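Local coordinates for protein BlEst2 (PDB 6WPX) that probably hydrolyses ester bonds, as a Bacillus licheniformis lipase captured in its propeptide form, with a C-terminal domain that has autoinhibitory effects, at residues E139-L144 / T200-L205; S215-G220 / K251-S256; F305-G310 / G365-A370; S320-G325 / V373-A378. All coordinates share one frame; numbering follows the deposited sequence.

Contact 1. Residues E139-L144 / T200-L205; sequences ERVITL and TKYFTL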
# COMPACT_ATOMS: atom_id res chain seq x y z
N GLU A 139 -12.32 24.32 1.39
CA GLU A 139 -11.27 25.33 1.48
C GLU A 139 -9.89 24.69 1.31
O GLU A 139 -9.01 25.25 0.66
CB GLU A 139 -11.40 26.10 2.81
CG GLU A 139 -10.57 27.38 2.90
CD GLU A 139 -9.26 27.19 3.64
OE1 GLU A 139 -9.23 26.41 4.61
OE2 GLU A 139 -8.26 27.83 3.24
N ARG A 140 -9.70 23.50 1.91
CA ARG A 140 -8.43 22.80 1.87
C ARG A 140 -8.59 21.34 2.21
O ARG A 140 -9.59 20.93 2.80
CB ARG A 140 -7.37 23.47 2.78
CG ARG A 140 -7.67 23.38 4.28
CD ARG A 140 -6.62 24.09 5.11
NE ARG A 140 -6.56 25.52 4.81
CZ ARG A 140 -5.56 26.32 5.16
NH1 ARG A 140 -4.53 25.84 5.85
NH2 ARG A 140 -5.59 27.61 4.84
N VAL A 141 -7.57 20.57 1.86
CA VAL A 141 -7.49 19.14 2.11
C VAL A 141 -6.18 18.80 2.81
O VAL A 141 -5.10 19.15 2.33
CB VAL A 141 -7.66 18.34 0.80
CG1 VAL A 141 -7.64 16.83 1.05
CG2 VAL A 141 -8.95 18.73 0.07
N ILE A 142 -6.28 18.05 3.91
CA ILE A 142 -5.16 17.47 4.63
C ILE A 142 -5.31 15.95 4.51
O ILE A 142 -6.34 15.39 4.87
CB ILE A 142 -5.12 17.96 6.09
CG1 ILE A 142 -5.01 19.51 6.15
CG2 ILE A 142 -4.00 17.23 6.90
CD1 ILE A 142 -5.57 20.10 7.38
N THR A 143 -4.30 15.29 3.97
CA THR A 143 -4.33 13.84 3.82
C THR A 143 -3.37 13.22 4.83
O THR A 143 -2.27 13.72 5.02
CB THR A 143 -4.08 13.39 2.38
OG1 THR A 143 -2.69 13.53 2.05
CG2 THR A 143 -4.98 14.10 1.36
N LEU A 144 -3.80 12.12 5.47
CA LEU A 144 -3.04 11.39 6.47
C LEU A 144 -2.75 9.99 5.93
O LEU A 144 -3.68 9.19 5.78
CB LEU A 144 -3.85 11.27 7.79
CG LEU A 144 -4.51 12.57 8.36
CD1 LEU A 144 -5.32 12.26 9.63
CD2 LEU A 144 -3.48 13.64 8.64
N THR A 200 -7.60 24.34 -4.97
CA THR A 200 -7.60 23.90 -3.56
C THR A 200 -6.17 23.65 -3.07
O THR A 200 -5.36 23.15 -3.81
CB THR A 200 -8.46 22.66 -3.30
OG1 THR A 200 -9.61 22.59 -4.14
CG2 THR A 200 -8.84 22.51 -1.85
N LYS A 201 -5.93 24.04 -1.83
CA LYS A 201 -4.62 23.81 -1.21
C LYS A 201 -4.63 22.42 -0.57
O LYS A 201 -5.56 22.06 0.07
CB LYS A 201 -4.33 24.86 -0.14
CG LYS A 201 -2.94 24.74 0.45
CD LYS A 201 -1.84 25.06 -0.55
CE LYS A 201 -0.45 24.65 -0.11
NZ LYS A 201 -0.45 23.80 1.09
N TYR A 202 -3.54 21.72 -0.76
CA TYR A 202 -3.28 20.37 -0.24
C TYR A 202 -2.14 20.33 0.73
O TYR A 202 -1.13 21.01 0.54
CB TYR A 202 -2.99 19.38 -1.38
CG TYR A 202 -4.19 19.12 -2.25
CD1 TYR A 202 -5.10 18.11 -1.92
CD2 TYR A 202 -4.46 19.90 -3.36
CE1 TYR A 202 -6.25 17.91 -2.68
CE2 TYR A 202 -5.60 19.70 -4.14
CZ TYR A 202 -6.49 18.70 -3.79
OH TYR A 202 -7.60 18.50 -4.56
N PHE A 203 -2.31 19.50 1.77
CA PHE A 203 -1.32 19.21 2.80
C PHE A 203 -1.26 17.71 2.95
O PHE A 203 -2.30 17.05 2.97
CB PHE A 203 -1.71 19.80 4.15
CG PHE A 203 -1.70 21.30 4.21
CD1 PHE A 203 -2.78 22.04 3.76
CD2 PHE A 203 -0.60 21.98 4.75
CE1 PHE A 203 -2.77 23.44 3.83
CE2 PHE A 203 -0.60 23.37 4.83
CZ PHE A 203 -1.68 24.09 4.37
N THR A 204 -0.06 17.18 3.10
CA THR A 204 0.06 15.73 3.32
C THR A 204 0.84 15.47 4.56
O THR A 204 1.81 16.17 4.86
CB THR A 204 0.68 14.98 2.12
OG1 THR A 204 2.07 15.29 2.05
CG2 THR A 204 -0.02 15.26 0.78
N LEU A 205 0.39 14.48 5.31
CA LEU A 205 1.08 13.95 6.48
C LEU A 205 1.40 12.51 6.13
O LEU A 205 0.64 11.84 5.43
CB LEU A 205 0.22 14.00 7.75
CG LEU A 205 0.40 15.25 8.64
CD1 LEU A 205 -0.16 16.48 7.93
CD2 LEU A 205 -0.33 15.06 9.99
O HOH W 1 -0.69 11.68 2.94

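Contact 2. Residues S215-G220 / K251-S256; sequences SALFFG and KWDHFS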
# COMPACT_ATOMS: atom_id res chain seq x y z
N SER A 215 3.27 -7.47 15.79
CA SER A 215 2.08 -6.64 15.54
C SER A 215 1.64 -6.63 14.08
O SER A 215 2.41 -7.01 13.20
CB SER A 215 2.29 -5.23 16.07
OG SER A 215 3.22 -4.49 15.29
N ALA A 216 0.40 -6.17 13.82
CA ALA A 216 -0.25 -6.13 12.51
C ALA A 216 0.47 -5.34 11.40
O ALA A 216 0.12 -5.52 10.23
CB ALA A 216 -1.67 -5.62 12.64
N LEU A 217 1.40 -4.44 11.72
CA LEU A 217 2.07 -3.68 10.63
C LEU A 217 3.55 -4.03 10.52
O LEU A 217 4.31 -3.31 9.86
CB LEU A 217 1.85 -2.16 10.79
CG LEU A 217 0.40 -1.64 10.66
CD1 LEU A 217 0.27 -0.22 11.24
CD2 LEU A 217 -0.05 -1.63 9.20
N PHE A 218 3.97 -5.14 11.13
CA PHE A 218 5.36 -5.61 11.00
C PHE A 218 5.59 -6.07 9.55
O PHE A 218 6.46 -5.53 8.91
CB PHE A 218 5.70 -6.74 11.96
CG PHE A 218 7.14 -7.15 11.84
CD1 PHE A 218 8.15 -6.28 12.22
CD2 PHE A 218 7.51 -8.36 11.28
CE1 PHE A 218 9.48 -6.64 12.10
CE2 PHE A 218 8.83 -8.72 11.16
CZ PHE A 218 9.82 -7.86 11.56
N PHE A 219 4.82 -7.05 9.08
CA PHE A 219 4.95 -7.55 7.69
C PHE A 219 4.88 -6.40 6.69
O PHE A 219 5.78 -6.27 5.93
CB PHE A 219 3.94 -8.63 7.31
CG PHE A 219 3.82 -8.76 5.81
CD1 PHE A 219 4.85 -9.30 5.06
CD2 PHE A 219 2.70 -8.30 5.14
CE1 PHE A 219 4.75 -9.38 3.69
CE2 PHE A 219 2.60 -8.40 3.76
CZ PHE A 219 3.64 -8.93 3.04
N GLY A 220 3.80 -5.62 6.71
CA GLY A 220 3.65 -4.47 5.81
C GLY A 220 4.86 -3.55 5.87
O GLY A 220 5.31 -3.12 4.85
N LYS A 251 6.43 10.38 13.50
CA LYS A 251 6.65 9.03 14.04
C LYS A 251 5.32 8.34 14.32
O LYS A 251 4.95 8.08 15.46
CB LYS A 251 7.60 9.07 15.25
CG LYS A 251 8.94 9.71 14.92
CD LYS A 251 9.87 9.65 16.09
CE LYS A 251 11.18 10.36 15.83
NZ LYS A 251 12.02 9.61 14.85
N TRP A 252 4.58 8.11 13.23
CA TRP A 252 3.29 7.45 13.27
C TRP A 252 3.33 6.24 12.37
O TRP A 252 4.05 6.22 11.38
CB TRP A 252 2.16 8.40 12.79
CG TRP A 252 2.24 9.78 13.36
CD1 TRP A 252 2.21 10.13 14.68
CD2 TRP A 252 2.44 11.00 12.62
NE1 TRP A 252 2.38 11.50 14.81
CE2 TRP A 252 2.54 12.05 13.57
CE3 TRP A 252 2.56 11.30 11.25
CZ2 TRP A 252 2.72 13.39 13.18
CZ3 TRP A 252 2.72 12.63 10.87
CH2 TRP A 252 2.83 13.64 11.82
N ASP A 253 2.53 5.23 12.72
CA ASP A 253 2.35 4.10 11.85
C ASP A 253 0.99 4.34 11.23
O ASP A 253 0.31 5.32 11.59
CB ASP A 253 2.48 2.74 12.59
CG ASP A 253 1.51 2.50 13.73
OD1 ASP A 253 0.31 2.74 13.55
OD2 ASP A 253 1.94 1.97 14.77
N HIS A 254 0.57 3.47 10.31
CA HIS A 254 -0.71 3.65 9.63
C HIS A 254 -1.92 3.68 10.56
O HIS A 254 -2.90 4.31 10.20
CB HIS A 254 -0.89 2.60 8.53
CG HIS A 254 -1.79 3.07 7.43
ND1 HIS A 254 -1.46 4.19 6.65
CD2 HIS A 254 -2.96 2.56 7.01
CE1 HIS A 254 -2.45 4.31 5.79
NE2 HIS A 254 -3.38 3.37 5.99
N PHE A 255 -1.86 3.03 11.73
CA PHE A 255 -2.99 3.07 12.66
C PHE A 255 -2.92 4.30 13.57
O PHE A 255 -3.93 4.93 13.80
CB PHE A 255 -3.08 1.79 13.52
CG PHE A 255 -3.21 0.49 12.76
CD1 PHE A 255 -3.89 0.44 11.55
CD2 PHE A 255 -2.70 -0.69 13.28
CE1 PHE A 255 -4.02 -0.77 10.85
CE2 PHE A 255 -2.85 -1.90 12.59
CZ PHE A 255 -3.51 -1.92 11.38
N SER A 256 -1.73 4.63 14.09
CA SER A 256 -1.60 5.74 15.03
C SER A 256 -1.79 7.15 14.40
O SER A 256 -2.08 8.11 15.12
CB SER A 256 -0.27 5.65 15.78
OG SER A 256 0.80 6.08 14.96

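Contact 3. Residues F305-G310 / G365-A370; sequences FAVEKG and GTWKIA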
# COMPACT_ATOMS: atom_id res chain seq x y z
N PHE A 305 14.26 -21.92 -0.72
CA PHE A 305 14.74 -20.61 -1.16
C PHE A 305 16.21 -20.49 -0.88
O PHE A 305 16.69 -20.93 0.17
CB PHE A 305 13.92 -19.43 -0.59
CG PHE A 305 14.04 -19.16 0.90
CD1 PHE A 305 13.23 -19.84 1.81
CD2 PHE A 305 14.91 -18.20 1.38
CE1 PHE A 305 13.32 -19.58 3.18
CE2 PHE A 305 15.01 -17.95 2.75
CZ PHE A 305 14.20 -18.62 3.64
N ALA A 306 16.93 -19.90 -1.82
CA ALA A 306 18.35 -19.64 -1.73
C ALA A 306 18.57 -18.38 -0.90
O ALA A 306 17.82 -17.40 -0.99
CB ALA A 306 18.92 -19.43 -3.13
N VAL A 307 19.62 -18.42 -0.09
CA VAL A 307 20.10 -17.26 0.65
C VAL A 307 21.55 -17.18 0.22
O VAL A 307 22.32 -18.10 0.49
CB VAL A 307 19.95 -17.35 2.19
CG1 VAL A 307 20.71 -16.20 2.89
CG2 VAL A 307 18.48 -17.33 2.60
N GLU A 308 21.90 -16.12 -0.49
CA GLU A 308 23.27 -15.91 -0.95
C GLU A 308 24.21 -15.59 0.23
O GLU A 308 23.76 -15.34 1.36
CB GLU A 308 23.31 -14.81 -2.04
CG GLU A 308 23.03 -13.40 -1.54
CD GLU A 308 21.58 -12.97 -1.49
OE1 GLU A 308 20.67 -13.82 -1.62
OE2 GLU A 308 21.34 -11.75 -1.27
N LYS A 309 25.52 -15.61 -0.01
CA LYS A 309 26.52 -15.25 1.00
C LYS A 309 26.41 -13.75 1.25
O LYS A 309 26.04 -13.01 0.33
CB LYS A 309 27.95 -15.59 0.51
CG LYS A 309 28.26 -17.07 0.41
CD LYS A 309 29.70 -17.33 -0.01
CE LYS A 309 29.88 -18.73 -0.55
NZ LYS A 309 31.26 -18.96 -1.06
N GLY A 310 26.75 -13.30 2.46
CA GLY A 310 26.78 -11.88 2.80
C GLY A 310 25.45 -11.22 3.11
O GLY A 310 25.36 -9.98 3.07
N GLY A 365 23.01 -20.62 1.51
CA GLY A 365 22.59 -21.93 1.04
C GLY A 365 21.09 -22.01 0.85
O GLY A 365 20.41 -20.99 0.79
N THR A 366 20.59 -23.24 0.73
CA THR A 366 19.18 -23.48 0.52
C THR A 366 18.46 -23.66 1.85
O THR A 366 18.69 -24.63 2.58
CB THR A 366 18.96 -24.73 -0.37
OG1 THR A 366 19.80 -24.65 -1.51
CG2 THR A 366 17.49 -24.90 -0.79
N TRP A 367 17.59 -22.72 2.14
CA TRP A 367 16.72 -22.75 3.30
C TRP A 367 15.42 -23.34 2.82
O TRP A 367 15.19 -23.41 1.62
CB TRP A 367 16.45 -21.33 3.81
CG TRP A 367 17.60 -20.73 4.54
CD1 TRP A 367 18.83 -20.43 4.03
CD2 TRP A 367 17.63 -20.37 5.92
NE1 TRP A 367 19.62 -19.89 5.01
CE2 TRP A 367 18.91 -19.82 6.18
CE3 TRP A 367 16.69 -20.40 6.96
CZ2 TRP A 367 19.29 -19.37 7.45
CZ3 TRP A 367 17.06 -19.91 8.21
CH2 TRP A 367 18.34 -19.42 8.44
N LYS A 368 14.54 -23.71 3.75
CA LYS A 368 13.26 -24.30 3.42
C LYS A 368 12.24 -23.92 4.46
O LYS A 368 12.49 -24.04 5.67
CB LYS A 368 13.40 -25.83 3.29
CG LYS A 368 12.11 -26.60 2.98
CD LYS A 368 12.37 -28.11 2.70
CE LYS A 368 12.84 -28.90 3.91
NZ LYS A 368 12.86 -30.37 3.63
N ILE A 369 11.09 -23.44 4.00
CA ILE A 369 9.97 -23.14 4.88
C ILE A 369 9.00 -24.30 4.73
O ILE A 369 8.88 -24.87 3.64
CB ILE A 369 9.30 -21.75 4.64
CG1 ILE A 369 8.33 -21.39 5.82
CG2 ILE A 369 8.55 -21.72 3.30
CD1 ILE A 369 8.31 -19.99 6.20
N ALA A 370 8.32 -24.65 5.81
CA ALA A 370 7.33 -25.70 5.79
C ALA A 370 6.10 -25.24 6.56
O ALA A 370 6.22 -24.68 7.64
CB ALA A 370 7.90 -27.00 6.38

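Contact 4. Residues S320-G325 / V373-A378; sequences SNHSSG and VKQKEA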
# COMPACT_ATOMS: atom_id res chain seq x y z
N SER A 320 -1.34 -16.44 5.43
CA SER A 320 -2.36 -17.48 5.29
C SER A 320 -3.74 -16.91 5.63
O SER A 320 -3.84 -15.86 6.25
CB SER A 320 -2.04 -18.64 6.22
OG SER A 320 -3.02 -19.67 6.14
N ASN A 321 -4.80 -17.62 5.25
CA ASN A 321 -6.16 -17.23 5.60
C ASN A 321 -6.49 -17.72 7.01
O ASN A 321 -7.52 -17.34 7.57
CB ASN A 321 -7.17 -17.74 4.56
CG ASN A 321 -7.12 -19.21 4.35
OD1 ASN A 321 -6.12 -19.76 3.90
ND2 ASN A 321 -8.25 -19.87 4.56
N HIS A 322 -5.62 -18.53 7.62
CA HIS A 322 -5.88 -18.95 8.99
C HIS A 322 -4.59 -18.92 9.82
O HIS A 322 -3.48 -18.83 9.29
CB HIS A 322 -6.68 -20.27 9.11
CG HIS A 322 -6.02 -21.48 8.57
ND1 HIS A 322 -5.01 -22.12 9.28
CD2 HIS A 322 -6.31 -22.21 7.47
CE1 HIS A 322 -4.69 -23.18 8.56
NE2 HIS A 322 -5.44 -23.28 7.47
N SER A 323 -4.77 -18.94 11.14
CA SER A 323 -3.72 -18.77 12.13
C SER A 323 -3.23 -20.05 12.79
O SER A 323 -2.27 -20.00 13.57
CB SER A 323 -4.25 -17.84 13.22
OG SER A 323 -5.43 -18.40 13.79
N SER A 324 -3.85 -21.19 12.48
CA SER A 324 -3.53 -22.45 13.16
C SER A 324 -2.46 -23.32 12.49
O SER A 324 -2.14 -24.37 13.04
CB SER A 324 -4.81 -23.25 13.40
OG SER A 324 -5.46 -23.56 12.18
N GLY A 325 -1.89 -22.88 11.37
CA GLY A 325 -0.84 -23.65 10.69
C GLY A 325 0.46 -23.73 11.46
O GLY A 325 0.81 -22.81 12.19
N VAL A 373 -0.71 -27.89 7.88
CA VAL A 373 -2.07 -27.47 8.20
C VAL A 373 -3.01 -28.67 8.32
O VAL A 373 -2.78 -29.69 7.69
CB VAL A 373 -2.62 -26.41 7.19
CG1 VAL A 373 -1.87 -25.09 7.28
CG2 VAL A 373 -2.60 -26.94 5.76
N LYS A 374 -4.09 -28.50 9.07
CA LYS A 374 -5.16 -29.51 9.25
C LYS A 374 -6.36 -29.08 8.40
O LYS A 374 -7.14 -29.93 7.99
CB LYS A 374 -5.59 -29.60 10.71
N GLN A 375 -6.46 -27.77 8.20
CA GLN A 375 -7.50 -27.09 7.41
C GLN A 375 -6.81 -26.46 6.19
O GLN A 375 -5.72 -25.95 6.35
CB GLN A 375 -8.12 -26.02 8.29
CG GLN A 375 -9.00 -25.01 7.56
CD GLN A 375 -9.84 -24.23 8.55
OE1 GLN A 375 -10.80 -24.76 9.11
NE2 GLN A 375 -9.48 -22.97 8.76
N LYS A 376 -7.47 -26.51 5.05
CA LYS A 376 -7.04 -26.00 3.73
C LYS A 376 -6.60 -24.54 3.84
O LYS A 376 -7.27 -23.76 4.54
CB LYS A 376 -8.21 -26.20 2.77
CG LYS A 376 -7.96 -25.91 1.31
CD LYS A 376 -9.20 -26.05 0.47
CE LYS A 376 -10.03 -27.25 0.88
NZ LYS A 376 -11.43 -27.18 0.40
N GLU A 377 -5.48 -24.20 3.21
CA GLU A 377 -5.02 -22.80 3.27
C GLU A 377 -4.55 -22.31 1.90
O GLU A 377 -4.15 -23.11 1.11
CB GLU A 377 -3.89 -22.61 4.28
CG GLU A 377 -2.56 -23.12 3.77
CD GLU A 377 -1.34 -22.70 4.56
OE1 GLU A 377 -1.44 -21.78 5.34
OE2 GLU A 377 -0.29 -23.29 4.35
N ALA A 378 -4.81 -21.04 1.63
CA ALA A 378 -4.15 -20.34 0.51
C ALA A 378 -2.99 -19.59 1.19
O ALA A 378 -3.17 -19.12 2.30
CB ALA A 378 -5.06 -19.41 -0.23

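Contact 1. Residues E139-L144 / T200-L205
Val141 and Phe203 help lace together two parallel strands, 140-144 and 201-205, in the central sheet of an alpha/beta-hydrolase fold. Val141 N gives to Lys201 O (3.1 Å), and Val141 O accepts from Phe203 N (2.9 Å). Two residues on, Thr143 N reaches Phe203 O and Leu205 N reaches Thr143 O, both at 2.8 Å. Ile142, lying between, turns its backbone groups to strand 113-118, where Leu115 and Ser117 receive them, so the inner strand is bonded along both edges.

The side chains are sorted by face. On the face that carries Ile142, Phe203 and Leu205, the buried Arg140 grips the Glu139 carboxylate side-on, with NE at 2.8 Å from OE1 and NH2 on OE2, while NH1 donates to the carbonyls of Leu270 and Ile273. These partners probably balance its buried charge; NH1 also lies 3.6 Å from Phe203 CE1, the guanidinium and ring planes 15° apart. Lys201 NZ hovers over one face of the Phe203 ring, toward its rim, and is bonded to Tyr202 O and Thr245 OG1.

On the other face Val141 and Tyr202 lie side by side, CB to CD1 3.7 Å, a branched chain and a flat ring filling the space against helix 121-131. Thr204 OG1 is bonded to Asn246 and Arg240. Thr143 suits its place because a short hydroxyl can bond from the sheet face: its OG1, between the backbone N and the carbonyl carbon (chi1 75°), is hydrogen-bonded to His148 and to a water that donates to Leu205 O at 2.8 Å.

Contact 2. Residues S215-G220 / K251-S256
Leu217 lays its CD1 methyl over one face of the Phe255 ring, 3.8 Å from the centroid and 16° off the ring normal, a CH-pi contact. Its CG, anti to the carbonyl carbon (chi1 -65°), is also close to the ring, 3.8 Å from Phe255 CE2. Ala216 comes in differently: its CB lies at the ring edge, near the plane, 3.9 Å from Phe255 CE2. A small methyl at the edge and a branched leucine over the face together fit one flat aromatic.

The Leu217 side chain crosses that of Asp253 at about a right angle, with CD1 3.8 Å from Asp253 OD1. That oxygen is occupied within its own loop: it accepts from Phe255 N in an Asx turn and from Ser256 N at 2.8 Å, while Asp253 N donates to Ser256 OG. This folding of the loop helps to present Phe255 to Leu217. His254, between Asp253 and Phe255 in the chain, turns its ring away to bond Asp231 and touch Ser119, a pattern consistent with an alpha/beta-hydrolase triad.

Leu217 is the N-cap of helix 218-224, whose Phe219 packs on helix 152-157 and on Val354 of strand 353-360, whereas the loop 251-256 leads into helix 260-267, against which Trp252 rests.

Contact 3. Residues F305-G310 / G365-A370
Phe305 turns to Trp367 by its first torsion: its CG stands between the backbone N and the carbonyl carbon (chi1 68°), on the Trp367 side, while Trp367 CG is anti to the carbonyl carbon (chi1 -75°). Trp367 CB lies over one face of the Phe305 ring, 3.7 Å from its centroid, a CH-pi contact. The phenyl and the five-membered ring are near parallel, at 26°, but slid apart, so they barely overlap. Val307 CG2 closes on the indole at 3.4 Å from Trp367 CD1, while NE1 donates to Ala363 O.

Underneath, two hydrogen-bonded antiparallel pairs fix the register. Phe305 N to Trp367 O is 2.9 Å and Trp367 N to Phe305 O 2.8 Å; Val307 and Gly365 likewise exchange N-to-O bonds in both directions, with Ala306 opposite Thr366 between. Gly365 suits its place because, at its backbone angles, a CB would jam against the preceding carbonyl.

An alanine in place of Phe305 would probably leave the Trp367 methylene without its aromatic cover and the Phe381 ring without this aromatic neighbour. Phe305 and Ile369 reach Phe381 of strand 377-386 in a second antiparallel sheet; large apolar groups between two sheets make an arrangement consistent with a beta sandwich.

Contact 4. Residues S320-G325 / V373-A378
His322 and Gln375 join two loops that each cross from one sheet to the other in a sandwich-like beta domain: 320-325 leaves strand 313-320, while residues 373-378 lead into strand 377-386. His322 NE2 donates to Gln375 O at 2.9 Å, from above the carbonyl plane. The Gln375 amide stands nearly perpendicular to the imidazole, at 82°, its NE2 3.5 Å from His322 CD2. Val373 CG1 touches His322 CE1 at 3.6 Å and packs on Gly325 CA, where a CB would be tight. A flat ring with a donor nitrogen at its rim suits this place, and an alanine instead of His322 would probably leave Gln375 O without its donor and Val373 CG1 without its ring contact.

The neighbouring bonds position the histidine. Asn321 OD1 accepts from Ala378 N at 2.9 Å, tying its loop to the start of the strand. Ser320 forms an ST turn: its OG, anti to the backbone N (chi1 179°), accepts from His322 N at 3.2 Å and sits over the centre of the imidazole. Glu377 is held by Trp318, Ser371 and Asn297, and its OE1 accepts from the Ser320 hydroxyl on its anti lone pair, OG to OE1 2.8 Å.

Contact 1 is the buried one, two inner strands of the hydrolase sheet joined by a ladder of backbone bonds. Contact 2 adjoins it, Leu205 CD2 lying 3.9 Å from Trp252 CH2, but is only partly buried and rests mainly on apolar and CH-pi touches, with no hydrogen bond between its segments, in loops where the hydrolase fold meets the beta-rich C-terminal part. Contacts 3 and 4 belong to that part and are likewise only partly buried: their segments 365-370 and 373-378 adjoin in the sequence, and their centres are about 24 Å apart. Contact 3 combines strand ladder and aromatic packing, whereas contact 4, at the loop ends, relies mainly on side-chain hydrogen bonds.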